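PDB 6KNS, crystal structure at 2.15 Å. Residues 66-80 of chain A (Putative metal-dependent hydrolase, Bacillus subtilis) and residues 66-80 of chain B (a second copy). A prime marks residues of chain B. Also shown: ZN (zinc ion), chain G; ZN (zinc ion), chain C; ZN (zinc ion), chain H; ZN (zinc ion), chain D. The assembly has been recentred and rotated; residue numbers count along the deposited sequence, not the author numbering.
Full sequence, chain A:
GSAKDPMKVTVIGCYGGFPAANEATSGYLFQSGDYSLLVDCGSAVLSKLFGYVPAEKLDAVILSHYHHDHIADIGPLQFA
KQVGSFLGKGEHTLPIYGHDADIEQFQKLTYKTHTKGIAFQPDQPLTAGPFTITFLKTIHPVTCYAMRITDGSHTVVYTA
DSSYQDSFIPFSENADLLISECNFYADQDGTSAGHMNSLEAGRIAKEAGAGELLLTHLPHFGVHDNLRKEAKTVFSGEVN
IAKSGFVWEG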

# COMPACT_ATOMS: atom_id res chain seq x y z
N TYR A 66 6.89 -0.03 -13.19
CA TYR A 66 5.63 -0.56 -12.70
C TYR A 66 5.73 -1.81 -11.82
O TYR A 66 4.74 -2.51 -11.63
CB TYR A 66 4.72 -0.83 -13.89
CG TYR A 66 4.40 0.43 -14.73
CD1 TYR A 66 3.54 1.39 -14.25
CD2 TYR A 66 4.93 0.61 -15.98
CE1 TYR A 66 3.21 2.50 -14.97
CE2 TYR A 66 4.59 1.77 -16.75
CZ TYR A 66 3.75 2.71 -16.22
OH TYR A 66 3.34 3.84 -16.88
N HIS A 67 6.87 -2.03 -11.21
CA HIS A 67 7.00 -3.06 -10.16
C HIS A 67 6.13 -2.64 -8.96
O HIS A 67 6.04 -1.44 -8.65
CB HIS A 67 8.47 -3.18 -9.72
CG HIS A 67 9.27 -4.20 -10.47
ND1 HIS A 67 10.65 -4.23 -10.45
CD2 HIS A 67 8.88 -5.29 -11.19
CE1 HIS A 67 11.08 -5.27 -11.16
NE2 HIS A 67 10.02 -5.93 -11.62
N HIS A 68 5.52 -3.62 -8.28
CA HIS A 68 4.59 -3.39 -7.16
C HIS A 68 5.10 -2.44 -6.10
O HIS A 68 4.38 -1.56 -5.60
CB HIS A 68 4.26 -4.70 -6.45
CG HIS A 68 3.59 -5.69 -7.31
ND1 HIS A 68 2.41 -5.43 -7.99
CD2 HIS A 68 3.94 -6.97 -7.63
CE1 HIS A 68 2.06 -6.53 -8.66
NE2 HIS A 68 2.98 -7.46 -8.46
N ASP A 69 6.35 -2.61 -5.74
CA ASP A 69 6.95 -1.74 -4.71
C ASP A 69 7.16 -0.27 -5.12
O ASP A 69 7.54 0.55 -4.27
CB ASP A 69 8.22 -2.36 -4.14
CG ASP A 69 9.31 -2.54 -5.19
OD1 ASP A 69 8.98 -3.03 -6.27
OD2 ASP A 69 10.47 -2.20 -4.91
N HIS A 70 6.82 0.08 -6.36
CA HIS A 70 6.83 1.48 -6.81
C HIS A 70 5.45 2.05 -7.19
O HIS A 70 5.35 3.24 -7.45
CB HIS A 70 7.80 1.61 -7.99
CG HIS A 70 9.20 1.27 -7.62
ND1 HIS A 70 10.19 2.22 -7.48
CD2 HIS A 70 9.75 0.09 -7.24
CE1 HIS A 70 11.30 1.62 -7.06
NE2 HIS A 70 11.06 0.32 -6.93
N ILE A 71 4.42 1.21 -7.26
CA ILE A 71 3.07 1.64 -7.68
C ILE A 71 1.91 1.12 -6.83
O ILE A 71 0.74 1.49 -7.10
CB ILE A 71 2.76 1.23 -9.12
CG1 ILE A 71 2.56 -0.29 -9.22
CG2 ILE A 71 3.90 1.69 -10.07
CD1 ILE A 71 2.13 -0.73 -10.60
N ALA A 72 2.20 0.35 -5.77
CA ALA A 72 1.13 -0.27 -5.00
C ALA A 72 0.09 0.71 -4.53
O ALA A 72 -1.07 0.33 -4.45
CB ALA A 72 1.68 -1.14 -3.79
N ASP A 73 0.48 1.94 -4.17
CA ASP A 73 -0.48 2.91 -3.67
C ASP A 73 -1.17 3.82 -4.72
O ASP A 73 -1.93 4.73 -4.36
CB ASP A 73 0.08 3.75 -2.51
CG ASP A 73 -0.23 3.17 -1.12
OD1 ASP A 73 -1.08 2.23 -0.98
OD2 ASP A 73 0.40 3.69 -0.14
N ILE A 74 -1.00 3.53 -6.00
CA ILE A 74 -1.71 4.32 -7.05
C ILE A 74 -3.24 4.18 -6.99
O ILE A 74 -4.00 5.18 -7.07
CB ILE A 74 -1.19 3.99 -8.44
CG1 ILE A 74 0.27 4.47 -8.57
CG2 ILE A 74 -2.08 4.68 -9.55
CD1 ILE A 74 0.32 5.99 -8.63
N GLY A 75 -3.72 2.96 -6.84
CA GLY A 75 -5.16 2.74 -6.71
C GLY A 75 -5.76 3.52 -5.57
O GLY A 75 -6.69 4.31 -5.75
N PRO A 76 -5.23 3.31 -4.36
CA PRO A 76 -5.70 4.09 -3.24
C PRO A 76 -5.57 5.60 -3.48
O PRO A 76 -6.42 6.36 -3.03
CB PRO A 76 -4.82 3.62 -2.08
CG PRO A 76 -4.41 2.22 -2.46
CD PRO A 76 -4.25 2.27 -3.96
N LEU A 77 -4.57 6.04 -4.23
CA LEU A 77 -4.46 7.48 -4.54
C LEU A 77 -5.60 7.95 -5.43
O LEU A 77 -6.13 9.05 -5.25
CB LEU A 77 -3.11 7.82 -5.16
CG LEU A 77 -2.92 9.27 -5.57
CD1 LEU A 77 -3.13 10.24 -4.39
CD2 LEU A 77 -1.55 9.40 -6.20
N GLN A 78 -6.01 7.09 -6.36
CA GLN A 78 -7.15 7.37 -7.20
C GLN A 78 -8.42 7.45 -6.40
O GLN A 78 -9.23 8.36 -6.61
CB GLN A 78 -7.24 6.35 -8.36
CG GLN A 78 -6.03 6.46 -9.32
CD GLN A 78 -5.92 5.27 -10.25
OE1 GLN A 78 -6.36 4.17 -9.92
NE2 GLN A 78 -5.37 5.49 -11.45
N PHE A 79 -8.60 6.54 -5.45
CA PHE A 79 -9.75 6.69 -4.58
C PHE A 79 -9.67 7.97 -3.71
O PHE A 79 -10.69 8.59 -3.48
CB PHE A 79 -9.96 5.46 -3.74
CG PHE A 79 -10.51 4.26 -4.48
CD1 PHE A 79 -10.97 4.35 -5.82
CD2 PHE A 79 -10.67 3.04 -3.81
CE1 PHE A 79 -11.50 3.23 -6.48
CE2 PHE A 79 -11.21 1.92 -4.47
CZ PHE A 79 -11.64 2.02 -5.80
N ALA A 80 -8.47 8.35 -3.23
CA ALA A 80 -8.32 9.56 -2.42
C ALA A 80 -8.78 10.78 -3.22
O ALA A 80 -9.46 11.65 -2.70
CB ALA A 80 -6.87 9.74 -1.92
N TYR B 66 -12.27 -6.90 -4.81
CA TYR B 66 -11.06 -6.42 -5.45
C TYR B 66 -10.95 -4.91 -5.64
O TYR B 66 -10.14 -4.44 -6.44
CB TYR B 66 -10.91 -7.13 -6.79
CG TYR B 66 -10.81 -8.67 -6.68
CD1 TYR B 66 -9.66 -9.26 -6.20
CD2 TYR B 66 -11.83 -9.49 -7.08
CE1 TYR B 66 -9.52 -10.62 -6.11
CE2 TYR B 66 -11.70 -10.91 -7.00
CZ TYR B 66 -10.54 -11.45 -6.49
OH TYR B 66 -10.31 -12.80 -6.40
N HIS B 67 -11.67 -4.15 -4.84
CA HIS B 67 -11.47 -2.69 -4.77
C HIS B 67 -10.06 -2.43 -4.19
O HIS B 67 -9.62 -3.16 -3.31
CB HIS B 67 -12.54 -2.05 -3.87
CG HIS B 67 -13.77 -1.59 -4.58
ND1 HIS B 67 -14.95 -1.30 -3.92
CD2 HIS B 67 -13.99 -1.29 -5.89
CE1 HIS B 67 -15.85 -0.87 -4.79
NE2 HIS B 67 -15.30 -0.86 -6.00
N HIS B 68 -9.40 -1.37 -4.68
CA HIS B 68 -8.02 -1.03 -4.30
C HIS B 68 -7.76 -0.99 -2.81
O HIS B 68 -6.75 -1.48 -2.31
CB HIS B 68 -7.64 0.35 -4.84
CG HIS B 68 -7.67 0.45 -6.31
ND1 HIS B 68 -6.94 -0.39 -7.13
CD2 HIS B 68 -8.36 1.29 -7.13
CE1 HIS B 68 -7.16 -0.04 -8.40
NE2 HIS B 68 -8.02 0.96 -8.41
N ASP B 69 -8.69 -0.40 -2.08
CA ASP B 69 -8.55 -0.32 -0.62
C ASP B 69 -8.64 -1.65 0.14
O ASP B 69 -8.41 -1.67 1.36
CB ASP B 69 -9.48 0.75 -0.04
CG ASP B 69 -10.94 0.44 -0.28
OD1 ASP B 69 -11.27 0.08 -1.41
OD2 ASP B 69 -11.74 0.57 0.66
N HIS B 70 -8.89 -2.75 -0.56
CA HIS B 70 -8.86 -4.09 0.03
C HIS B 70 -7.76 -5.02 -0.52
O HIS B 70 -7.57 -6.11 0.01
CB HIS B 70 -10.23 -4.75 -0.15
CG HIS B 70 -11.32 -3.99 0.55
ND1 HIS B 70 -11.92 -4.44 1.71
CD2 HIS B 70 -11.82 -2.76 0.31
CE1 HIS B 70 -12.77 -3.52 2.12
NE2 HIS B 70 -12.75 -2.50 1.28
N ILE B 71 -7.07 -4.61 -1.58
CA ILE B 71 -6.04 -5.46 -2.22
C ILE B 71 -4.73 -4.75 -2.59
O ILE B 71 -3.79 -5.41 -3.09
CB ILE B 71 -6.54 -6.09 -3.51
CG1 ILE B 71 -6.70 -5.03 -4.62
CG2 ILE B 71 -7.90 -6.82 -3.27
CD1 ILE B 71 -7.08 -5.64 -5.95
N ALA B 72 -4.61 -3.45 -2.27
CA ALA B 72 -3.44 -2.70 -2.70
C ALA B 72 -2.13 -3.34 -2.30
O ALA B 72 -1.18 -3.22 -3.05
CB ALA B 72 -3.48 -1.18 -2.23
N ASP B 73 -2.07 -3.98 -1.13
CA ASP B 73 -0.82 -4.59 -0.68
C ASP B 73 -0.57 -6.06 -1.10
O ASP B 73 0.43 -6.66 -0.68
CB ASP B 73 -0.59 -4.40 0.83
CG ASP B 73 0.25 -3.15 1.17
OD1 ASP B 73 0.87 -2.50 0.26
OD2 ASP B 73 0.28 -2.82 2.40
N ILE B 74 -1.39 -6.61 -1.99
CA ILE B 74 -1.14 -7.99 -2.48
C ILE B 74 0.17 -8.13 -3.27
O ILE B 74 0.96 -9.08 -3.07
CB ILE B 74 -2.32 -8.50 -3.29
CG1 ILE B 74 -3.54 -8.68 -2.37
CG2 ILE B 74 -1.97 -9.88 -3.98
CD1 ILE B 74 -3.33 -9.87 -1.44
N GLY B 75 0.43 -7.20 -4.18
CA GLY B 75 1.68 -7.22 -4.93
C GLY B 75 2.89 -7.21 -4.03
O GLY B 75 3.74 -8.10 -4.09
N PRO B 76 2.98 -6.20 -3.15
CA PRO B 76 4.07 -6.19 -2.20
C PRO B 76 4.13 -7.46 -1.35
O PRO B 76 5.21 -7.92 -1.02
CB PRO B 76 3.79 -4.95 -1.36
CG PRO B 76 3.00 -4.04 -2.27
CD PRO B 76 2.14 -4.98 -3.08
N LEU B 77 2.98 -8.08 -1.06
CA LEU B 77 3.01 -9.34 -0.30
C LEU B 77 3.65 -10.46 -1.11
O LEU B 77 4.39 -11.29 -0.57
CB LEU B 77 1.62 -9.74 0.18
CG LEU B 77 1.53 -11.06 0.92
CD1 LEU B 77 2.46 -11.10 2.15
CD2 LEU B 77 0.07 -11.29 1.28
N GLN B 78 3.39 -10.47 -2.41
CA GLN B 78 4.00 -11.41 -3.31
C GLN B 78 5.50 -11.21 -3.38
O GLN B 78 6.26 -12.19 -3.33
CB GLN B 78 3.33 -11.37 -4.70
CG GLN B 78 1.85 -11.83 -4.64
CD GLN B 78 1.09 -11.49 -5.90
OE1 GLN B 78 1.42 -10.53 -6.59
NE2 GLN B 78 0.08 -12.30 -6.23
N PHE B 79 5.94 -9.97 -3.45
CA PHE B 79 7.37 -9.75 -3.38
C PHE B 79 7.96 -10.16 -2.00
O PHE B 79 9.06 -10.69 -1.97
CB PHE B 79 7.73 -8.33 -3.72
CG PHE B 79 7.62 -7.99 -5.20
CD1 PHE B 79 7.38 -8.97 -6.18
CD2 PHE B 79 7.85 -6.67 -5.62
CE1 PHE B 79 7.30 -8.63 -7.54
CE2 PHE B 79 7.78 -6.33 -6.98
CZ PHE B 79 7.52 -7.31 -7.94
N ALA B 80 7.24 -9.93 -0.89
CA ALA B 80 7.73 -10.33 0.43
C ALA B 80 7.96 -11.84 0.47
O ALA B 80 8.96 -12.30 1.01
CB ALA B 80 6.76 -9.88 1.56
ZN ZN G . 12.08 -1.59 -6.76
ZN ZN C . -13.90 -0.75 0.69
ZN ZN H . 12.02 -2.84 -9.66
ZN ZN D . -15.49 -1.61 -1.91
O HOH W 1 0.17 0.22 0.55

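The two copies meet about an exact two-fold axis, so each contact described from chain A recurs with the chains exchanged. The stretches run antiparallel, with His68 near Gly75′ and Ala72 near Ala72′. Together they bury 692 Å². No direct hydrogen bond crosses between them; packing and one bridging water make the contact.

His67 ND1 binds ZN (chain H) at 2.1 Å. The edge of Phe79′ meets the face of the His67 ring, with the planes at 89°. His68 points toward the partner and sits as a knob among Gly75′, Pro76′, Gln78′ and Phe79′. Gly75′ CA lies over its ring face, 3.4 Å from His68 CG, in a CH-pi contact. Glycine suits this place because an ideal CB there would come 2.3 Å from His68 ND1, a clash. His68 CD2 also lies over the face of the Phe79′ ring, 3.6 Å from Phe79′ CZ.

Asp69 serves the metal and borders the interface. Its OD2 is 2.5 Å from ZN (chain G), while its OD1 is 3.6 Å from Phe79′ CE2, at the ring edge, where the aromatic hydrogens carry slight positive charge.

Ala72 lies at the axis. Ala72 is small, and its CA lies 5.7 Å from Ala72′ CA; Ala72 O is 3.6 Å from Ala72′ CB. Ala72 CB also packs 3.5 Å from Pro76′ CG, an apolar contact.

Asp73 precedes the helix but makes no capping bond with its side chain. Water 1 donates to Asp73 OD1 and Asp73′ OD1, each at 2.8 Å, and so links two carboxylates across the axis.

Gly75, Pro76, Gln78 and Phe79 line one side of the helix and receive His68′. The partner covers 84 Å² of Phe79, as much as of His68, and its flat ring reaches His67′, His68′ and Asp69′ together.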